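PDB 3H41: gamma-D-glutamyl-L-lysine dipeptidyl-peptidase from Bacillus cereus ATCC 10987, which probably cleaves gamma-D-glutamyl-L-lysine bonds in bacterial cell wall peptides, as a cysteine peptidase, releasing the dipeptide L-Ala-gamma-D-Glu. Local coordinates for residues 268-281 with 291-303. Sequence-based numbering, arbitrary orientation.
Sequences HHVAMYIGDGNMIH and IIPLNTPGYIEEY. With DGL (D-glutamic acid), chain C.
The ring of Tyr299 turns its edge toward the face of His269 in an offset edge-to-face pair, with Tyr299 CE1 3.6 Å from His269 CD2 and the planes 64° apart: a worked example of how, in an NlpC/P60 cysteine peptidase, histidines on strands 268-275 and 278-281 are met by a tyrosine from the short helical turn that follows edge strand 291-293. His269, the inferred proton acceptor, shares a hydrogen bond with His281, a further inferred active-site residue, between His269 NE2 and His281 ND1 (2.7 Å). His281 also meets the tyrosine, coming from the opposite direction, its CE1 3.3 Å from Tyr299 OH. Beyond these segments, Glu290 takes the His281 NE2 bond, so both ring nitrogens of that histidine are engaged and its rotation is fixed.

One face of Tyr299 receives a methyl group. Met279, present as selenomethionine, runs out extended beyond CG beside Ile292, both pointing the same way, and lays CE over the ring in a CH-pi contact, 4.3 Å from the Tyr299 centroid. Leu294 crosses that chain at about a right angle, bringing CD1 against SE. The backbones of strands 278-281 and 291-293 pair antiparallel through reciprocal Met279-Ile292 bonds. Ile280 and Ile291 lie on the sheet face away from Met279 and Ile292, and Ile274 CD1 packs on Ile291 CD1. A straight bond from Leu294 N to Gly277 O (2.8 Å) carries the pairing into the type I' turn 275-278.

At the D-glutamate end, chi1 of 66° swings the His268 ring so that its NE2 edge meets the syn side of Glu302 OE1 at 2.6 Å, the ring nearly perpendicular to the carboxylate.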
# COMPACT_ATOMS: atom_id res chain seq x y z
N HIS A 268 -12.21 13.76 0.31
CA HIS A 268 -11.15 13.48 1.29
C HIS A 268 -11.31 12.15 2.05
O HIS A 268 -10.55 11.92 2.97
CB HIS A 268 -11.04 14.63 2.31
CG HIS A 268 -12.25 14.76 3.19
ND1 HIS A 268 -12.24 14.39 4.52
CD2 HIS A 268 -13.51 15.18 2.93
CE1 HIS A 268 -13.43 14.62 5.05
NE2 HIS A 268 -14.22 15.09 4.10
N HIS A 269 -12.26 11.30 1.69
CA HIS A 269 -12.35 9.99 2.33
C HIS A 269 -12.94 8.97 1.37
O HIS A 269 -13.77 9.30 0.52
CB HIS A 269 -13.17 10.04 3.64
CG HIS A 269 -13.19 8.74 4.38
ND1 HIS A 269 -12.05 8.18 4.93
CD2 HIS A 269 -14.17 7.83 4.58
CE1 HIS A 269 -12.35 7.02 5.47
NE2 HIS A 269 -13.63 6.78 5.26
N VAL A 270 -12.50 7.72 1.52
CA VAL A 270 -13.02 6.63 0.73
C VAL A 270 -13.17 5.42 1.65
O VAL A 270 -12.34 5.22 2.59
CB VAL A 270 -12.14 6.31 -0.48
CG1 VAL A 270 -10.68 6.01 -0.06
CG2 VAL A 270 -12.77 5.17 -1.34
N ALA A 271 -14.23 4.68 1.41
CA ALA A 271 -14.52 3.44 2.14
C ALA A 271 -15.04 2.39 1.14
O ALA A 271 -15.36 2.71 0.02
CB ALA A 271 -15.53 3.73 3.26
N MSE A 272 -15.05 1.12 1.51
CA MSE A 272 -15.64 0.10 0.64
C MSE A 272 -16.90 -0.43 1.26
O MSE A 272 -16.91 -0.83 2.43
CB MSE A 272 -14.65 -1.10 0.45
CG MSE A 272 -15.14 -2.10 -0.54
SE MSE A 272 -13.79 -3.45 -0.97
CE MSE A 272 -13.56 -4.12 0.78
N TYR A 273 -17.96 -0.45 0.45
CA TYR A 273 -19.25 -0.99 0.85
C TYR A 273 -19.15 -2.49 1.05
O TYR A 273 -18.58 -3.19 0.20
CB TYR A 273 -20.32 -0.66 -0.21
CG TYR A 273 -21.73 -0.94 0.29
CD1 TYR A 273 -22.20 -0.35 1.45
CD2 TYR A 273 -22.59 -1.78 -0.42
CE1 TYR A 273 -23.48 -0.61 1.91
CE2 TYR A 273 -23.87 -2.05 0.04
CZ TYR A 273 -24.32 -1.46 1.19
OH TYR A 273 -25.58 -1.72 1.65
N ILE A 274 -19.69 -2.99 2.15
CA ILE A 274 -19.61 -4.45 2.44
C ILE A 274 -20.99 -5.09 2.54
O ILE A 274 -21.13 -6.25 2.95
CB ILE A 274 -18.72 -4.76 3.70
CG1 ILE A 274 -19.41 -4.39 5.02
CG2 ILE A 274 -17.36 -4.04 3.58
CD1 ILE A 274 -18.73 -5.00 6.31
N GLY A 275 -22.01 -4.34 2.11
CA GLY A 275 -23.41 -4.80 2.17
C GLY A 275 -24.10 -4.59 3.51
O GLY A 275 -23.45 -4.26 4.51
N ASP A 276 -25.42 -4.79 3.50
CA ASP A 276 -26.27 -4.61 4.69
C ASP A 276 -26.09 -3.24 5.36
O ASP A 276 -26.20 -3.12 6.56
CB ASP A 276 -26.00 -5.71 5.70
CG ASP A 276 -26.35 -7.10 5.15
OD1 ASP A 276 -27.28 -7.24 4.32
OD2 ASP A 276 -25.67 -8.07 5.56
N GLY A 277 -25.75 -2.21 4.58
CA GLY A 277 -25.65 -0.86 5.12
C GLY A 277 -24.32 -0.51 5.77
O GLY A 277 -24.18 0.59 6.33
N ASN A 278 -23.35 -1.43 5.71
CA ASN A 278 -22.04 -1.22 6.38
C ASN A 278 -20.90 -1.00 5.38
O ASN A 278 -21.03 -1.31 4.20
CB ASN A 278 -21.70 -2.38 7.29
CG ASN A 278 -22.66 -2.49 8.45
OD1 ASN A 278 -23.06 -1.47 9.02
ND2 ASN A 278 -23.08 -3.72 8.76
N MSE A 279 -19.80 -0.45 5.88
CA MSE A 279 -18.62 -0.20 5.06
C MSE A 279 -17.37 -0.48 5.87
O MSE A 279 -17.41 -0.48 7.09
CB MSE A 279 -18.58 1.22 4.51
CG MSE A 279 -18.51 2.27 5.57
SE MSE A 279 -18.88 4.02 4.84
CE MSE A 279 -18.17 4.85 6.33
N ILE A 280 -16.28 -0.77 5.18
CA ILE A 280 -15.02 -1.00 5.82
C ILE A 280 -14.05 0.06 5.31
O ILE A 280 -14.13 0.45 4.16
CB ILE A 280 -14.50 -2.46 5.55
CG1 ILE A 280 -13.32 -2.78 6.44
CG2 ILE A 280 -14.22 -2.69 4.05
CD1 ILE A 280 -12.96 -4.33 6.52
N HIS A 281 -13.19 0.57 6.22
CA HIS A 281 -12.23 1.61 5.89
C HIS A 281 -11.10 1.71 6.88
O HIS A 281 -11.16 1.16 8.00
CB HIS A 281 -12.95 2.99 5.71
CG HIS A 281 -13.62 3.53 6.94
ND1 HIS A 281 -14.28 4.75 6.95
CD2 HIS A 281 -13.74 3.03 8.20
CE1 HIS A 281 -14.76 4.97 8.17
NE2 HIS A 281 -14.47 3.94 8.93
N ILE A 291 -15.18 -1.46 10.73
CA ILE A 291 -16.43 -1.55 10.00
C ILE A 291 -17.47 -0.67 10.71
O ILE A 291 -17.70 -0.82 11.91
CB ILE A 291 -16.91 -3.03 9.95
CG1 ILE A 291 -16.08 -3.85 8.96
CG2 ILE A 291 -18.38 -3.12 9.63
CD1 ILE A 291 -16.24 -5.36 9.07
N ILE A 292 -18.11 0.21 9.97
CA ILE A 292 -19.16 1.10 10.51
C ILE A 292 -20.33 1.25 9.54
O ILE A 292 -20.22 0.94 8.34
CB ILE A 292 -18.63 2.53 10.90
CG1 ILE A 292 -18.08 3.29 9.70
CG2 ILE A 292 -17.60 2.47 12.03
CD1 ILE A 292 -17.79 4.76 10.02
N PRO A 293 -21.47 1.75 10.04
CA PRO A 293 -22.56 1.93 9.10
C PRO A 293 -22.26 3.05 8.15
O PRO A 293 -21.59 4.03 8.55
CB PRO A 293 -23.75 2.36 10.00
CG PRO A 293 -23.39 1.89 11.39
CD PRO A 293 -21.88 1.86 11.45
N LEU A 294 -22.81 2.97 6.93
CA LEU A 294 -22.75 4.08 5.99
C LEU A 294 -23.49 5.29 6.57
O LEU A 294 -23.06 6.43 6.42
CB LEU A 294 -23.33 3.67 4.64
CG LEU A 294 -23.41 4.72 3.53
CD1 LEU A 294 -22.07 5.47 3.26
CD2 LEU A 294 -23.92 4.03 2.31
N ASN A 295 -24.59 5.02 7.25
CA ASN A 295 -25.36 6.02 7.94
C ASN A 295 -24.74 6.40 9.27
O ASN A 295 -25.35 6.21 10.30
CB ASN A 295 -26.77 5.47 8.19
CG ASN A 295 -27.74 6.55 8.59
OD1 ASN A 295 -27.57 7.72 8.23
ND2 ASN A 295 -28.75 6.17 9.38
N THR A 296 -23.51 6.88 9.26
CA THR A 296 -22.87 7.36 10.49
C THR A 296 -22.83 8.88 10.35
O THR A 296 -22.52 9.39 9.27
CB THR A 296 -21.47 6.75 10.65
OG1 THR A 296 -21.61 5.34 10.86
CG2 THR A 296 -20.68 7.40 11.83
N PRO A 297 -23.22 9.61 11.42
CA PRO A 297 -23.14 11.09 11.46
C PRO A 297 -21.81 11.57 10.99
O PRO A 297 -20.78 11.05 11.45
CB PRO A 297 -23.31 11.42 12.96
CG PRO A 297 -24.18 10.34 13.46
CD PRO A 297 -23.83 9.07 12.65
N GLY A 298 -21.81 12.56 10.10
CA GLY A 298 -20.61 13.09 9.52
C GLY A 298 -20.48 12.50 8.13
O GLY A 298 -20.52 13.21 7.09
N TYR A 299 -20.35 11.18 8.10
CA TYR A 299 -20.16 10.52 6.83
C TYR A 299 -21.35 10.72 5.92
O TYR A 299 -21.21 11.07 4.75
CB TYR A 299 -19.88 9.03 7.06
CG TYR A 299 -18.53 8.80 7.70
CD1 TYR A 299 -17.41 8.63 6.93
CD2 TYR A 299 -18.40 8.71 9.09
CE1 TYR A 299 -16.18 8.40 7.50
CE2 TYR A 299 -17.15 8.47 9.67
CZ TYR A 299 -16.07 8.30 8.86
OH TYR A 299 -14.83 8.06 9.36
N ILE A 300 -22.53 10.51 6.45
CA ILE A 300 -23.70 10.52 5.60
C ILE A 300 -23.95 11.88 4.94
O ILE A 300 -24.33 11.92 3.77
CB ILE A 300 -24.89 9.91 6.34
CG1 ILE A 300 -25.96 9.43 5.34
CG2 ILE A 300 -25.40 10.86 7.43
CD1 ILE A 300 -25.41 8.51 4.19
N GLU A 301 -23.65 12.98 5.64
CA GLU A 301 -23.83 14.32 5.10
C GLU A 301 -22.82 14.66 4.01
O GLU A 301 -23.08 15.55 3.17
CB GLU A 301 -23.73 15.40 6.21
CG GLU A 301 -24.88 15.41 7.21
CD GLU A 301 -24.72 14.39 8.37
OE1 GLU A 301 -23.69 13.66 8.39
OE2 GLU A 301 -25.60 14.35 9.26
N GLU A 302 -21.68 13.98 4.03
CA GLU A 302 -20.59 14.22 3.08
C GLU A 302 -20.54 13.20 1.91
O GLU A 302 -19.64 13.28 1.06
CB GLU A 302 -19.24 14.23 3.82
CG GLU A 302 -18.98 15.51 4.64
CD GLU A 302 -17.53 15.76 4.94
OE1 GLU A 302 -16.70 14.83 4.81
OE2 GLU A 302 -17.21 16.92 5.32
N TYR A 303 -21.51 12.29 1.87
CA TYR A 303 -21.63 11.32 0.81
C TYR A 303 -21.47 12.02 -0.54
O TYR A 303 -22.19 12.98 -0.84
CB TYR A 303 -22.98 10.61 0.88
CG TYR A 303 -23.11 9.50 -0.12
CD1 TYR A 303 -22.62 8.24 0.16
CD2 TYR A 303 -23.69 9.73 -1.37
CE1 TYR A 303 -22.71 7.21 -0.78
CE2 TYR A 303 -23.79 8.70 -2.33
CZ TYR A 303 -23.30 7.44 -2.01
OH TYR A 303 -23.37 6.39 -2.90
N DGL C . -4.17 10.48 1.07
CA DGL C . -5.51 11.07 1.21
C DGL C . -6.29 10.98 -0.06
O DGL C . -7.17 11.80 -0.35
CB DGL C . -6.27 10.38 2.36
CG DGL C . -7.62 11.03 2.70
CD DGL C . -7.61 12.55 2.82
OE1 DGL C . -7.69 13.03 3.97
OE2 DGL C . -7.58 13.29 1.80
OXT DGL C . -6.10 10.02 -0.83
O HOH W 1 -26.11 2.31 7.17